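Local coordinates for protein teichoic acid D-alanine hydrolase (Staphylococcus aureus, PDB 5ZH8) that removes D-alanyl esters from wall teichoic acid and lipoteichoic acid of Staphylococcus aureus and affects the level of methicillin resistance, at residues A[80-91]-A[102-111]; A[131-139]-A[298-308]. One frame throughout, in Å; residues are numbered along the deposited sequence.

Interaction 1: A[80-91]-A[102-111]; sequences DKYLQSSLFNGS and MSKGYGYQDF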
loop_
_atom_site.group_PDB
_atom_site.type_symbol
_atom_site.label_atom_id
_atom_site.label_comp_id
_atom_site.label_asym_id
_atom_site.label_seq_id
_atom_site.Cartn_x
_atom_site.Cartn_y
_atom_site.Cartn_z
ATOM N N ASP A 80 13.568 11.641 -16.758
ATOM C CA ASP A 80 13.389 10.448 -17.554
ATOM C C ASP A 80 14.325 9.341 -17.085
ATOM O O ASP A 80 13.914 8.191 -16.889
ATOM C CB ASP A 80 13.652 10.764 -19.030
ATOM C CG ASP A 80 13.556 9.544 -19.913
ATOM O OD1 ASP A 80 12.430 9.032 -20.131
ATOM O OD2 ASP A 80 14.617 9.092 -20.371
ATOM N N LYS A 81 15.586 9.707 -16.900
ATOM C CA LYS A 81 16.597 8.755 -16.474
ATOM C C LYS A 81 16.248 8.164 -15.118
ATOM O O LYS A 81 16.426 6.973 -14.880
ATOM C CB LYS A 81 17.960 9.438 -16.415
ATOM C CG LYS A 81 19.109 8.489 -16.176
ATOM C CD LYS A 81 20.430 9.179 -16.459
ATOM C CE LYS A 81 21.560 8.171 -16.606
ATOM N NZ LYS A 81 21.445 7.314 -17.830
ATOM N N TYR A 82 15.755 9.010 -14.228
ATOM C CA TYR A 82 15.334 8.565 -12.908
ATOM C C TYR A 82 14.159 7.608 -13.022
ATOM O O TYR A 82 14.183 6.533 -12.430
ATOM C CB TYR A 82 14.970 9.746 -12.008
ATOM C CG TYR A 82 14.094 9.334 -10.870
ATOM C CD1 TYR A 82 14.552 8.442 -9.920
ATOM C CD2 TYR A 82 12.794 9.807 -10.762
ATOM C CE1 TYR A 82 13.751 8.029 -8.882
ATOM C CE2 TYR A 82 11.974 9.411 -9.716
ATOM C CZ TYR A 82 12.454 8.515 -8.787
ATOM O OH TYR A 82 11.642 8.124 -7.755
ATOM N N LEU A 83 13.141 7.990 -13.786
ATOM C CA LEU A 83 11.946 7.153 -13.951
ATOM C C LEU A 83 12.263 5.804 -14.578
ATOM O O LEU A 83 11.687 4.791 -14.181
ATOM C CB LEU A 83 10.881 7.869 -14.781
ATOM C CG LEU A 83 10.239 9.088 -14.121
ATOM C CD1 LEU A 83 9.216 9.693 -15.068
ATOM C CD2 LEU A 83 9.599 8.727 -12.790
ATOM N N GLN A 84 13.177 5.782 -15.547
ATOM C CA GLN A 84 13.584 4.526 -16.156
ATOM C C GLN A 84 14.361 3.644 -15.176
ATOM O O GLN A 84 14.012 2.483 -14.978
ATOM C CB GLN A 84 14.417 4.769 -17.405
ATOM C CG GLN A 84 13.644 5.326 -18.580
ATOM C CD GLN A 84 14.408 5.173 -19.896
ATOM O OE1 GLN A 84 15.167 4.210 -20.108
ATOM N NE2 GLN A 84 14.209 6.136 -20.795
ATOM N N SER A 85 15.398 4.187 -14.551
ATOM C CA SER A 85 16.248 3.379 -13.674
ATOM C C SER A 85 15.579 3.010 -12.343
ATOM O O SER A 85 15.996 2.063 -11.681
ATOM C CB SER A 85 17.590 4.071 -13.429
ATOM O OG SER A 85 17.401 5.346 -12.868
ATOM N N SER A 86 14.534 3.737 -11.960
ATOM C CA SER A 86 13.749 3.376 -10.773
ATOM C C SER A 86 12.594 2.409 -11.084
ATOM O O SER A 86 11.799 2.094 -10.207
ATOM C CB SER A 86 13.211 4.637 -10.097
ATOM O OG SER A 86 12.392 5.364 -10.986
ATOM N N LEU A 87 12.513 1.942 -12.328
ATOM C CA LEU A 87 11.532 0.931 -12.746
ATOM C C LEU A 87 10.094 1.419 -12.626
ATOM O O LEU A 87 9.189 0.642 -12.383
ATOM C CB LEU A 87 11.726 -0.372 -11.961
ATOM C CG LEU A 87 13.155 -0.922 -11.908
ATOM C CD1 LEU A 87 13.251 -2.083 -10.930
ATOM C CD2 LEU A 87 13.609 -1.326 -13.298
ATOM N N PHE A 88 9.903 2.721 -12.812
ATOM C CA PHE A 88 8.590 3.357 -12.758
ATOM C C PHE A 88 7.656 2.697 -13.763
ATOM O O PHE A 88 8.022 2.525 -14.924
ATOM C CB PHE A 88 8.751 4.843 -13.085
ATOM C CG PHE A 88 7.465 5.619 -13.107
ATOM C CD1 PHE A 88 6.703 5.780 -11.954
ATOM C CD2 PHE A 88 7.036 6.233 -14.282
ATOM C CE1 PHE A 88 5.528 6.521 -11.981
ATOM C CE2 PHE A 88 5.865 6.976 -14.311
ATOM C CZ PHE A 88 5.109 7.118 -13.160
ATOM N N ASN A 89 6.468 2.305 -13.310
ATOM C CA ASN A 89 5.436 1.791 -14.212
ATOM C C ASN A 89 4.210 2.701 -14.171
ATOM O O ASN A 89 3.416 2.644 -13.232
ATOM C CB ASN A 89 5.059 0.355 -13.845
ATOM C CG ASN A 89 4.305 -0.349 -14.959
ATOM O OD1 ASN A 89 4.884 -1.153 -15.692
ATOM N ND2 ASN A 89 3.016 -0.048 -15.100
ATOM N N GLY A 90 4.078 3.543 -15.191
ATOM C CA GLY A 90 2.979 4.492 -15.276
ATOM C C GLY A 90 3.286 5.592 -16.273
ATOM O O GLY A 90 3.930 5.338 -17.285
ATOM N N SER A 91 2.846 6.816 -15.976
ATOM C CA SER A 91 2.977 7.939 -16.910
ATOM C C SER A 91 3.243 9.252 -16.202
ATOM O O SER A 91 2.789 9.471 -15.079
ATOM C CB SER A 91 1.704 8.092 -17.739
ATOM O OG SER A 91 1.794 9.206 -18.618
ATOM N N MET A 102 6.851 17.847 -21.006
ATOM C CA MET A 102 7.121 16.422 -20.908
ATOM C C MET A 102 5.829 15.632 -20.770
ATOM O O MET A 102 4.959 15.992 -19.984
ATOM C CB MET A 102 8.046 16.117 -19.723
ATOM C CG MET A 102 8.551 14.678 -19.696
ATOM S SD MET A 102 9.840 14.399 -18.479
ATOM C CE MET A 102 10.261 12.699 -18.857
ATOM N N SER A 103 5.728 14.552 -21.535
ATOM C CA SER A 103 4.591 13.644 -21.490
ATOM C C SER A 103 5.081 12.298 -21.979
ATOM O O SER A 103 5.432 12.160 -23.151
ATOM C CB SER A 103 3.454 14.148 -22.380
ATOM O OG SER A 103 2.316 13.311 -22.283
ATOM N N LYS A 104 5.130 11.312 -21.085
ATOM C CA LYS A 104 5.735 10.025 -21.423
ATOM C C LYS A 104 5.222 8.892 -20.544
ATOM O O LYS A 104 5.025 9.061 -19.342
ATOM C CB LYS A 104 7.263 10.126 -21.313
ATOM C CG LYS A 104 8.004 8.915 -21.838
ATOM C CD LYS A 104 9.500 9.180 -21.939
ATOM C CE LYS A 104 10.229 7.981 -22.535
ATOM N NZ LYS A 104 11.711 8.157 -22.556
ATOM N N GLY A 105 5.007 7.737 -21.169
ATOM C CA GLY A 105 4.572 6.527 -20.478
ATOM C C GLY A 105 5.731 5.568 -20.280
ATOM O O GLY A 105 6.641 5.504 -21.107
ATOM N N TYR A 106 5.694 4.829 -19.175
ATOM C CA TYR A 106 6.731 3.868 -18.830
ATOM C C TYR A 106 6.083 2.548 -18.402
ATOM O O TYR A 106 5.075 2.539 -17.689
ATOM C CB TYR A 106 7.583 4.403 -17.683
ATOM C CG TYR A 106 8.300 5.713 -17.946
ATOM C CD1 TYR A 106 7.643 6.931 -17.798
ATOM C CD2 TYR A 106 9.653 5.736 -18.303
ATOM C CE1 TYR A 106 8.305 8.134 -18.022
ATOM C CE2 TYR A 106 10.323 6.934 -18.529
ATOM C CZ TYR A 106 9.650 8.126 -18.381
ATOM O OH TYR A 106 10.303 9.309 -18.586
ATOM N N GLY A 107 6.672 1.429 -18.811
ATOM C CA GLY A 107 6.122 0.116 -18.472
ATOM C C GLY A 107 4.763 -0.145 -19.111
ATOM O O GLY A 107 4.454 0.400 -20.172
ATOM N N TYR A 108 3.942 -0.957 -18.448
ATOM C CA TYR A 108 2.710 -1.473 -19.044
ATOM C C TYR A 108 1.419 -0.920 -18.450
ATOM O O TYR A 108 1.276 -0.793 -17.235
ATOM C CB TYR A 108 2.697 -2.999 -18.946
ATOM C CG TYR A 108 3.774 -3.638 -19.786
ATOM C CD1 TYR A 108 5.058 -3.839 -19.276
ATOM C CD2 TYR A 108 3.524 -4.017 -21.098
ATOM C CE1 TYR A 108 6.047 -4.423 -20.047
ATOM C CE2 TYR A 108 4.511 -4.597 -21.874
ATOM C CZ TYR A 108 5.762 -4.797 -21.345
ATOM O OH TYR A 108 6.732 -5.372 -22.127
ATOM N N GLN A 109 0.485 -0.598 -19.340
ATOM C CA GLN A 109 -0.887 -0.242 -18.973
ATOM C C GLN A 109 -1.674 -1.503 -18.626
ATOM O O GLN A 109 -2.451 -1.521 -17.666
ATOM C CB GLN A 109 -1.552 0.477 -20.146
ATOM C CG GLN A 109 -3.026 0.801 -19.964
ATOM C CD GLN A 109 -3.650 1.251 -21.262
ATOM O OE1 GLN A 109 -3.113 2.124 -21.944
ATOM N NE2 GLN A 109 -4.776 0.647 -21.619
ATOM N N ASP A 110 -1.479 -2.540 -19.437
ATOM C CA ASP A 110 -2.074 -3.845 -19.211
ATOM C C ASP A 110 -0.969 -4.885 -19.386
ATOM O O ASP A 110 -0.457 -5.070 -20.491
ATOM C CB ASP A 110 -3.208 -4.082 -20.210
ATOM C CG ASP A 110 -3.893 -5.443 -20.032
ATOM O OD1 ASP A 110 -3.296 -6.356 -19.418
ATOM O OD2 ASP A 110 -5.036 -5.599 -20.512
ATOM N N PHE A 111 -0.601 -5.543 -18.286
ATOM C CA PHE A 111 0.483 -6.533 -18.288
ATOM C C PHE A 111 0.082 -7.834 -18.955
ATOM O O PHE A 111 0.931 -8.538 -19.507
ATOM C CB PHE A 111 0.954 -6.833 -16.859
ATOM C CG PHE A 111 2.006 -5.888 -16.358
ATOM C CD1 PHE A 111 3.330 -6.052 -16.739
ATOM C CD2 PHE A 111 1.679 -4.846 -15.511
ATOM C CE1 PHE A 111 4.311 -5.191 -16.291
ATOM C CE2 PHE A 111 2.654 -3.986 -15.058
ATOM C CZ PHE A 111 3.971 -4.158 -15.445
#
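First torsions bring Tyr106 and Asp80 together: chi1 of -60° sets the tyrosine CG beside its backbone N and lays the ring against helix 80-85, while chi1 of 177° swings the Asp80 carboxylate toward the phenol. Tyr106 OH donates to Asp80 OD1 at 2.6 Å, on the anti side of the carboxylate. The extended Lys104 brings NZ to the same OD1 at 2.7 Å from above the carboxylate plane, so one oxygen takes both a phenol bond and a salt bridge. Leu83 CB lies over a face of the Tyr106 ring as a CH-pi contact, 4.0 Å from the centroid, and Phe88 meets the ring obliquely, planes 67° apart. Strands 90-96 and 99-106 form an antiparallel beta hairpin in the large sheet of the beta-lactamase-like fold, against which the helix packs; Gly90 and Tyr106 are a hydrogen-bonded pair of it, with Tyr106 N 2.6 Å from Gly90 O. Just before strand 90-96, Asn89 bonds the backbone of Tyr108 twice: OD1 accepts from Tyr108 N at 2.9 Å, and ND2 gives to Tyr108 O at 2.9 Å. Asn366 also bonds to both Asn89 ND2 and Tyr108 O.

Interaction 2: A[131-139]-A[298-308]; sequences FSTGLLLKQ and LITQIQQYKLF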
loop_
_atom_site.group_PDB
_atom_site.type_symbol
_atom_site.label_atom_id
_atom_site.label_comp_id
_atom_site.label_asym_id
_atom_site.label_seq_id
_atom_site.Cartn_x
_atom_site.Cartn_y
_atom_site.Cartn_z
ATOM N N PHE A 131 -11.399 16.861 -6.147
ATOM C CA PHE A 131 -11.117 18.185 -6.705
ATOM C C PHE A 131 -12.175 18.589 -7.731
ATOM O O PHE A 131 -12.645 19.718 -7.731
ATOM C CB PHE A 131 -9.708 18.203 -7.328
ATOM C CG PHE A 131 -9.327 19.515 -7.970
ATOM C CD1 PHE A 131 -9.507 20.723 -7.306
ATOM C CD2 PHE A 131 -8.754 19.537 -9.240
ATOM C CE1 PHE A 131 -9.146 21.922 -7.899
ATOM C CE2 PHE A 131 -8.392 20.731 -9.842
ATOM C CZ PHE A 131 -8.592 21.926 -9.169
ATOM N N SER A 132 -12.542 17.656 -8.601
ATOM C CA SER A 132 -13.636 17.854 -9.556
ATOM C C SER A 132 -14.936 18.236 -8.826
ATOM O O SER A 132 -15.599 19.218 -9.189
ATOM C CB SER A 132 -13.829 16.590 -10.411
ATOM O OG SER A 132 -15.113 16.535 -11.011
ATOM N N THR A 133 -15.270 17.464 -7.791
ATOM C CA THR A 133 -16.458 17.703 -6.972
ATOM C C THR A 133 -16.378 19.057 -6.235
ATOM O O THR A 133 -17.380 19.772 -6.126
ATOM C CB THR A 133 -16.659 16.558 -5.948
ATOM O OG1 THR A 133 -16.800 15.310 -6.637
ATOM C CG2 THR A 133 -17.901 16.796 -5.076
ATOM N N GLY A 134 -15.194 19.404 -5.738
ATOM C CA GLY A 134 -14.983 20.693 -5.092
ATOM C C GLY A 134 -15.187 21.859 -6.043
ATOM O O GLY A 134 -15.766 22.876 -5.669
ATOM N N LEU A 135 -14.713 21.716 -7.279
ATOM C CA LEU A 135 -14.889 22.756 -8.294
ATOM C C LEU A 135 -16.363 22.980 -8.604
ATOM O O LEU A 135 -16.800 24.122 -8.751
ATOM C CB LEU A 135 -14.134 22.401 -9.574
ATOM C CG LEU A 135 -12.614 22.574 -9.495
ATOM C CD1 LEU A 135 -11.921 21.812 -10.613
ATOM C CD2 LEU A 135 -12.229 24.048 -9.535
ATOM N N LEU A 136 -17.119 21.884 -8.695
ATOM C CA LEU A 136 -18.557 21.944 -8.919
ATOM C C LEU A 136 -19.261 22.632 -7.757
ATOM O O LEU A 136 -20.185 23.410 -7.970
ATOM C CB LEU A 136 -19.123 20.532 -9.123
ATOM C CG LEU A 136 -18.740 19.814 -10.425
ATOM C CD1 LEU A 136 -19.186 18.361 -10.377
ATOM C CD2 LEU A 136 -19.329 20.519 -11.642
ATOM N N LEU A 137 -18.820 22.335 -6.539
ATOM C CA LEU A 137 -19.321 23.004 -5.327
ATOM C C LEU A 137 -19.103 24.507 -5.393
ATOM O O LEU A 137 -20.036 25.282 -5.215
ATOM C CB LEU A 137 -18.631 22.469 -4.070
ATOM C CG LEU A 137 -19.312 21.326 -3.312
ATOM C CD1 LEU A 137 -18.468 20.967 -2.100
ATOM C CD2 LEU A 137 -20.728 21.672 -2.887
ATOM N N LYS A 138 -17.864 24.910 -5.642
ATOM C CA LYS A 138 -17.528 26.325 -5.724
ATOM C C LYS A 138 -18.352 27.011 -6.810
ATOM O O LYS A 138 -18.870 28.114 -6.603
ATOM C CB LYS A 138 -16.028 26.525 -5.973
ATOM C CG LYS A 138 -15.596 27.988 -6.065
ATOM C CD LYS A 138 -15.808 28.773 -4.769
ATOM C CE LYS A 138 -14.707 28.477 -3.757
ATOM N NZ LYS A 138 -15.129 28.784 -2.366
ATOM N N GLN A 139 -18.478 26.353 -7.959
ATOM C CA GLN A 139 -19.322 26.862 -9.033
ATOM C C GLN A 139 -20.756 27.108 -8.553
ATOM O O GLN A 139 -21.329 28.165 -8.810
ATOM C CB GLN A 139 -19.329 25.899 -10.211
ATOM C CG GLN A 139 -18.096 25.990 -11.094
ATOM C CD GLN A 139 -18.057 24.892 -12.143
ATOM O OE1 GLN A 139 -18.796 23.910 -12.054
ATOM N NE2 GLN A 139 -17.190 25.052 -13.140
ATOM N N LEU A 298 -6.111 20.850 -16.857
ATOM C CA LEU A 298 -7.136 21.329 -15.927
ATOM C C LEU A 298 -6.595 22.377 -14.956
ATOM O O LEU A 298 -7.176 23.443 -14.797
ATOM C CB LEU A 298 -7.714 20.155 -15.137
ATOM C CG LEU A 298 -8.617 20.477 -13.951
ATOM C CD1 LEU A 298 -9.852 21.241 -14.402
ATOM C CD2 LEU A 298 -8.977 19.185 -13.233
ATOM N N ILE A 299 -5.487 22.058 -14.305
ATOM C CA ILE A 299 -4.908 22.924 -13.284
ATOM C C ILE A 299 -4.364 24.225 -13.870
ATOM O O ILE A 299 -4.579 25.290 -13.302
ATOM C CB ILE A 299 -3.806 22.181 -12.502
ATOM C CG1 ILE A 299 -4.448 21.117 -11.619
ATOM C CG2 ILE A 299 -2.979 23.138 -11.649
ATOM C CD1 ILE A 299 -3.498 20.004 -11.254
ATOM N N THR A 300 -3.667 24.141 -14.999
ATOM C CA THR A 300 -3.100 25.334 -15.621
ATOM C C THR A 300 -4.192 26.300 -16.078
ATOM O O THR A 300 -4.031 27.515 -15.979
ATOM C CB THR A 300 -2.226 24.995 -16.836
ATOM O OG1 THR A 300 -2.974 24.195 -17.759
ATOM C CG2 THR A 300 -0.972 24.268 -16.403
ATOM N N GLN A 301 -5.295 25.756 -16.585
ATOM C CA GLN A 301 -6.419 26.581 -17.022
ATOM C C GLN A 301 -7.154 27.240 -15.858
ATOM O O GLN A 301 -7.585 28.386 -15.972
ATOM C CB GLN A 301 -7.385 25.763 -17.860
ATOM C CG GLN A 301 -6.899 25.546 -19.277
ATOM C CD GLN A 301 -7.935 24.846 -20.122
ATOM O OE1 GLN A 301 -8.572 25.461 -20.973
ATOM N NE2 GLN A 301 -8.128 23.556 -19.876
ATOM N N ILE A 302 -7.292 26.523 -14.746
ATOM C CA ILE A 302 -7.852 27.111 -13.526
ATOM C C ILE A 302 -6.918 28.213 -13.020
ATOM O O ILE A 302 -7.373 29.298 -12.654
ATOM C CB ILE A 302 -8.106 26.049 -12.430
ATOM C CG1 ILE A 302 -9.245 25.116 -12.862
ATOM C CG2 ILE A 302 -8.460 26.712 -11.106
ATOM C CD1 ILE A 302 -9.285 23.795 -12.125
ATOM N N GLN A 303 -5.617 27.937 -13.030
ATOM C CA GLN A 303 -4.610 28.926 -12.661
ATOM C C GLN A 303 -4.713 30.177 -13.524
ATOM O O GLN A 303 -4.430 31.280 -13.054
ATOM C CB GLN A 303 -3.197 28.336 -12.765
ATOM C CG GLN A 303 -2.773 27.514 -11.556
ATOM C CD GLN A 303 -1.371 26.961 -11.695
ATOM O OE1 GLN A 303 -1.042 26.320 -12.694
ATOM N NE2 GLN A 303 -0.537 27.201 -10.695
ATOM N N GLN A 304 -5.114 30.002 -14.780
ATOM C CA GLN A 304 -5.319 31.122 -15.704
ATOM C C GLN A 304 -6.735 31.717 -15.659
ATOM O O GLN A 304 -7.141 32.419 -16.576
ATOM C CB GLN A 304 -4.996 30.667 -17.122
ATOM C CG GLN A 304 -3.519 30.403 -17.333
ATOM C CD GLN A 304 -3.237 29.547 -18.550
ATOM O OE1 GLN A 304 -4.147 28.993 -19.177
ATOM N NE2 GLN A 304 -1.961 29.431 -18.893
ATOM N N TYR A 305 -7.477 31.428 -14.594
ATOM C CA TYR A 305 -8.789 32.030 -14.343
ATOM C C TYR A 305 -9.835 31.696 -15.398
ATOM O O TYR A 305 -10.560 32.570 -15.855
ATOM C CB TYR A 305 -8.648 33.545 -14.177
ATOM C CG TYR A 305 -7.519 33.923 -13.249
ATOM C CD1 TYR A 305 -7.499 33.461 -11.939
ATOM C CD2 TYR A 305 -6.474 34.726 -13.679
ATOM C CE1 TYR A 305 -6.473 33.791 -11.086
ATOM C CE2 TYR A 305 -5.444 35.062 -12.830
ATOM C CZ TYR A 305 -5.453 34.596 -11.536
ATOM O OH TYR A 305 -4.426 34.930 -10.693
ATOM N N LYS A 306 -9.954 30.423 -15.747
ATOM C CA LYS A 306 -10.918 29.978 -16.734
ATOM C C LYS A 306 -12.198 29.460 -16.147
ATOM O O LYS A 306 -13.148 29.292 -16.842
ATOM C CB LYS A 306 -10.336 28.928 -17.644
ATOM C CG LYS A 306 -9.593 29.497 -18.823
ATOM C CD LYS A 306 -9.754 28.621 -20.043
ATOM C CE LYS A 306 -8.543 28.733 -20.949
ATOM N NZ LYS A 306 -8.443 27.613 -21.915
ATOM N N LEU A 307 -12.203 29.134 -14.881
ATOM C CA LEU A 307 -13.445 28.726 -14.218
ATOM C C LEU A 307 -13.996 29.805 -13.304
ATOM O O LEU A 307 -15.207 29.932 -13.164
ATOM C CB LEU A 307 -13.232 27.463 -13.388
ATOM C CG LEU A 307 -13.065 26.160 -14.145
ATOM C CD1 LEU A 307 -13.084 25.037 -13.122
ATOM C CD2 LEU A 307 -14.148 25.964 -15.197
ATOM N N PHE A 308 -13.103 30.544 -12.646
ATOM C CA PHE A 308 -13.492 31.633 -11.766
ATOM C C PHE A 308 -12.603 32.857 -11.982
ATOM O O PHE A 308 -11.491 32.754 -12.512
ATOM C CB PHE A 308 -13.397 31.208 -10.299
ATOM C CG PHE A 308 -13.920 29.825 -10.016
ATOM C CD1 PHE A 308 -15.291 29.575 -9.960
ATOM C CD2 PHE A 308 -13.043 28.777 -9.783
ATOM C CE1 PHE A 308 -15.771 28.311 -9.675
ATOM C CE2 PHE A 308 -13.517 27.511 -9.495
ATOM C CZ PHE A 308 -14.883 27.278 -9.445
#
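Leu135 and Ile302 reach toward each other tip to tip, CD1 to CD1 at 3.6 Å, and bridge two helix segments whose axes come no closer than 13.3 Å and run 27° from parallel. At that spacing the side chains, not the backbones, join helix 129-142 to helix 292-303 and the loop after it, in the interior of the beta-lactamase-like fold. Phe131, its CG anti to the backbone N (chi1 178°), extends across the gap: CZ lies 3.6 Å from Ile302 CD1, and CE2 lies 3.8 Å from Leu298 CD2. Leu135 CD1 lies over one face of that ring, which also meets Phe333 of the large sheet, so this end is buried and tightly filled.

After the Schellman turn at Tyr305, the chain returns toward helix 129-142 with Leu307 and Phe308. Lys138 CG covers a face of the Phe308 ring, 3.9 Å from its centroid, while Leu135 CD2 sits at the ring edge, 3.7 Å from Phe308 CE2. The lysine chain then bends away at chi2 and chi3.

The looser side is at Gln139 and Leu307, both partly exposed. Here Gln139 NE2 stands 3.8 Å from Leu307 CD2 and donates instead to Lys238 O. Apart from that amide, methyls, methylenes and rings do the touching, consistent with cohesion mainly from hydrophobic burial and dispersion.

How the interactions relate
Both interactions lie within the beta-lactamase-like fold, their centres 29 Å apart and nearest atoms about 11 Å apart, so they do not touch. They come in series: interaction 1 closes within a local hairpin before interaction 2 opens on helix 129-142, whose partner, 298-308, arrives 159 residues later. Interaction 1 sits toward the periphery, where helix 74-85 packs on strands 90-96 and 99-106 of the large antiparallel sheet and residues of the helix end meet the second subunit. Interaction 2 lies nearer the chain centre and joins helix 129-142 to helix 292-303 and the loop that follows it; through Phe131 and Phe333 it reaches strand 333-335 of that same sheet. The sheet thus links a contact local in sequence with one that brings distant parts of the chain together.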